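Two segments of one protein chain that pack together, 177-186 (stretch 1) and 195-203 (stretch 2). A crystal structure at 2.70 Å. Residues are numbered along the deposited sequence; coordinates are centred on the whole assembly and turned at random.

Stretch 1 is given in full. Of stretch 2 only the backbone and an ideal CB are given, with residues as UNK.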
# COMPACT_ATOMS: atom_id res chain seq x y z
N GLU A 177 1.12 7.82 23.51
CA GLU A 177 1.97 8.84 24.10
C GLU A 177 3.08 9.25 23.14
O GLU A 177 3.41 10.42 23.01
CB GLU A 177 2.57 8.35 25.42
CG GLU A 177 1.55 7.78 26.40
CD GLU A 177 1.19 6.33 26.10
OE1 GLU A 177 2.04 5.60 25.57
OE2 GLU A 177 0.04 5.93 26.40
N GLU A 178 3.64 8.25 22.46
CA GLU A 178 4.68 8.49 21.48
C GLU A 178 4.13 9.29 20.31
O GLU A 178 4.81 10.17 19.78
CB GLU A 178 5.26 7.17 20.99
CG GLU A 178 6.59 7.29 20.30
CD GLU A 178 7.32 5.97 20.23
OE1 GLU A 178 8.40 5.93 19.62
OE2 GLU A 178 6.81 4.98 20.80
N ASP A 179 2.90 8.99 19.90
CA ASP A 179 2.22 9.76 18.87
C ASP A 179 2.07 11.21 19.29
O ASP A 179 2.23 12.13 18.50
CB ASP A 179 0.84 9.17 18.56
CG ASP A 179 0.91 8.00 17.59
OD1 ASP A 179 1.89 7.92 16.83
OD2 ASP A 179 -0.03 7.18 17.59
N GLU A 180 1.76 11.39 20.57
CA GLU A 180 1.57 12.72 21.14
C GLU A 180 2.88 13.47 21.25
O GLU A 180 2.96 14.67 20.96
CB GLU A 180 0.90 12.61 22.52
CG GLU A 180 0.53 13.94 23.14
CD GLU A 180 -0.58 14.66 22.40
OE1 GLU A 180 -1.25 14.02 21.56
OE2 GLU A 180 -0.77 15.87 22.65
N GLU A 181 3.93 12.76 21.68
CA GLU A 181 5.25 13.35 21.81
C GLU A 181 5.74 13.86 20.46
O GLU A 181 6.39 14.89 20.37
CB GLU A 181 6.24 12.34 22.38
CG GLU A 181 7.61 12.92 22.69
CD GLU A 181 7.59 13.83 23.91
OE1 GLU A 181 6.61 13.77 24.68
OE2 GLU A 181 8.56 14.59 24.10
N LEU A 182 5.41 13.11 19.41
CA LEU A 182 5.75 13.51 18.06
C LEU A 182 5.03 14.80 17.68
O LEU A 182 5.65 15.72 17.16
CB LEU A 182 5.40 12.40 17.07
CG LEU A 182 5.58 12.79 15.60
CD1 LEU A 182 7.04 12.99 15.27
CD2 LEU A 182 4.95 11.76 14.68
N ARG A 183 3.73 14.84 17.96
CA ARG A 183 2.91 16.01 17.67
C ARG A 183 3.49 17.28 18.29
O ARG A 183 3.66 18.29 17.61
CB ARG A 183 1.49 15.81 18.18
CG ARG A 183 0.52 16.92 17.80
CD ARG A 183 -0.81 16.79 18.52
NE ARG A 183 -0.65 16.93 19.97
CZ ARG A 183 -0.52 18.09 20.60
NH1 ARG A 183 -0.52 19.23 19.91
NH2 ARG A 183 -0.39 18.12 21.92
N LYS A 184 3.81 17.21 19.58
CA LYS A 184 4.34 18.35 20.31
C LYS A 184 5.69 18.79 19.77
O LYS A 184 6.02 19.98 19.79
CB LYS A 184 4.44 18.02 21.80
CG LYS A 184 3.09 17.92 22.49
CD LYS A 184 3.22 17.64 23.97
CE LYS A 184 3.69 16.22 24.24
NZ LYS A 184 3.46 15.83 25.66
N ASN A 185 6.48 17.84 19.30
CA ASN A 185 7.77 18.16 18.69
C ASN A 185 7.59 18.91 17.38
O ASN A 185 8.36 19.82 17.07
CB ASN A 185 8.58 16.88 18.47
CG ASN A 185 9.46 16.54 19.65
OD1 ASN A 185 10.15 17.40 20.20
ND2 ASN A 185 9.44 15.28 20.06
N VAL A 186 6.58 18.52 16.61
CA VAL A 186 6.28 19.20 15.36
C VAL A 186 5.72 20.60 15.64
O VAL A 186 6.01 21.55 14.91
CB VAL A 186 5.28 18.39 14.50
CG1 VAL A 186 4.98 19.11 13.20
CG2 VAL A 186 5.85 17.01 14.21
N UNK A 195 16.09 16.45 13.42
CA UNK A 195 16.17 16.98 14.78
C UNK A 195 15.18 16.26 15.69
O UNK A 195 15.53 15.86 16.80
CB UNK A 195 15.90 18.49 14.79
N UNK A 196 13.95 16.10 15.21
CA UNK A 196 12.91 15.42 15.97
C UNK A 196 13.24 13.95 16.15
O UNK A 196 13.13 13.41 17.26
CB UNK A 196 11.55 15.57 15.28
N UNK A 197 13.66 13.31 15.07
CA UNK A 197 14.01 11.90 15.08
C UNK A 197 15.03 11.54 16.15
O UNK A 197 14.89 10.52 16.83
CB UNK A 197 14.55 11.50 13.71
N UNK A 198 16.06 12.37 16.29
CA UNK A 198 17.10 12.12 17.28
C UNK A 198 16.58 12.30 18.70
O UNK A 198 17.04 11.64 19.62
CB UNK A 198 18.29 13.05 17.04
N UNK A 199 15.61 13.19 18.87
CA UNK A 199 15.01 13.42 20.18
C UNK A 199 14.17 12.23 20.61
O UNK A 199 14.11 11.90 21.80
CB UNK A 199 14.15 14.69 20.16
N UNK A 200 13.53 11.57 19.65
CA UNK A 200 12.65 10.44 19.95
C UNK A 200 13.33 9.09 19.69
O UNK A 200 12.69 8.05 19.83
CB UNK A 200 11.37 10.54 19.12
N UNK A 201 14.61 9.13 19.34
CA UNK A 201 15.37 7.93 18.96
C UNK A 201 14.66 7.20 17.83
O UNK A 201 14.53 5.97 17.85
CB UNK A 201 15.55 7.00 20.16
N UNK A 202 14.20 7.97 16.86
CA UNK A 202 13.42 7.43 15.75
C UNK A 202 14.03 7.82 14.41
O UNK A 202 14.59 8.91 14.26
CB UNK A 202 11.97 7.92 15.83
N UNK A 203 13.92 6.94 13.43
CA UNK A 203 14.39 7.25 12.09
C UNK A 203 13.55 8.39 11.52
O UNK A 203 12.33 8.28 11.43
CB UNK A 203 14.32 6.02 11.19

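Stretch 1 is a continuous helix that presents Glu178, Leu182 and Asn185 to its neighbour, with Glu181 and Val186 at the margins. Stretch 2 runs against it at 143°, starting as a helix and ending in a turn, so the contact must be read position by position.

Position 195 is helical, and its CB has nothing of stretch 1 within 5.5 Å. Any helix-tolerant residue would serve, polar ones most easily; it is Lys195, which makes no contact here.

Position 196 is where the backbones come nearest, its CA lying 6.4 Å from the CA of Asn185. Its CB points toward stretch 1, 4.6 Å from Asn185 CB and 5.2 Å from Leu182 CD1. What stretch 1 offers is largely a hydrocarbon surface, including the methyls of Val186, which suits a medium aliphatic chain: leucine, isoleucine, valine or methionine. The residue is Ile196, with chi1 in m and chi2 in t. Its CG2 meets Leu182 CD1 at 3.9 Å, while its CD1 lies 3.9 Å from Val186 CG2 and 3.8 Å from Asn185 CB.

At position 197 the CA-to-CB direction is away from stretch 1, and an ideal CB would sit 2.6 Å from the carbonyl O of residue 202. The turn folds back over this site, which leaves room for glycine alone. Gly197 it is, and its own O accepts a hydrogen bond from the backbone N of 202 at 2.6 Å.

Position 198 is out of reach of stretch 1 and asks only for a residue that tolerates a helix. Arg198 finds its partners elsewhere in the structure.

Position 199 starts toward stretch 1, with its CB 4.8 Å from Asn185 ND2, but at the margin. A long polar chain could brush past the amide and continue outward. Lys199 does this: its CD passes 4.0 Å from Asn185 OD1 and its end leads away.

Position 200 also points toward stretch 1, but its CB is still 5.2 Å from Asn185 ND2. A long, flexible apolar chain could cross that gap; methionine is the natural candidate, and the aliphatic part of a lysine or glutamine could also serve. Met200 lies along the helix, its CG 3.7 Å from Asn185 ND2, its SD 3.9 Å from Leu182 CB and its CE 3.7 Å from Glu178 CG. It has the largest area covered by the other stretch.

Position 201 has positive phi (55°) and a sideways CB without a neighbour in stretch 1. Glycine or asparagine would be the usual choice, though a small residue can bear it; here it is Ala201, the first to leave helical angles.

Position 202 is extended and points toward stretch 1, with no atom of it near the CB. The carboxylate of Glu178 waits farther out, inviting a long basic chain. Arg202 reaches it: NE and NH2 both donate to Glu178 OE1, at 2.6 and 2.7 Å, in a salt bridge along the guanidinium edge.

Position 203, out of reach, is unconstrained by stretch 1. It is Met203, the N-cap of the following helix.

Stretch 2 195-203: KIGRKMARM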
# COMPACT_ATOMS: atom_id res chain seq x y z
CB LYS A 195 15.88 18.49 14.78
CG LYS A 195 15.77 19.11 16.16
CD LYS A 195 15.33 20.55 16.07
CE LYS A 195 16.51 21.50 16.05
NZ LYS A 195 17.18 21.54 17.38
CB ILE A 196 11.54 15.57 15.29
CG1 ILE A 196 11.05 17.01 15.40
CG2 ILE A 196 10.53 14.61 15.90
CD1 ILE A 196 9.68 17.24 14.81
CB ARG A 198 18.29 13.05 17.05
CG ARG A 198 19.01 12.80 15.74
CD ARG A 198 20.24 13.68 15.59
NE ARG A 198 20.77 13.62 14.24
CZ ARG A 198 21.62 12.70 13.80
NH1 ARG A 198 22.05 11.74 14.62
NH2 ARG A 198 22.04 12.72 12.54
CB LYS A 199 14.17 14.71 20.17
CG LYS A 199 14.99 16.00 20.19
CD LYS A 199 14.12 17.22 19.89
CE LYS A 199 14.39 18.35 20.89
NZ LYS A 199 15.83 18.73 20.96
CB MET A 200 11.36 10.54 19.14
CG MET A 200 10.62 11.85 19.32
SD MET A 200 9.01 11.88 18.52
CE MET A 200 8.19 10.53 19.36
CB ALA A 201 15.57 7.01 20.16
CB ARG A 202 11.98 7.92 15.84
CG ARG A 202 11.15 7.29 16.94
CD ARG A 202 10.73 5.89 16.56
NE ARG A 202 9.55 5.45 17.30
CZ ARG A 202 8.82 4.39 16.98
NH1 ARG A 202 9.15 3.66 15.93
NH2 ARG A 202 7.76 4.07 17.71
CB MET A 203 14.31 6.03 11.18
CG MET A 203 15.03 6.21 9.86
SD MET A 203 14.67 4.87 8.71
CE MET A 203 14.99 3.46 9.76
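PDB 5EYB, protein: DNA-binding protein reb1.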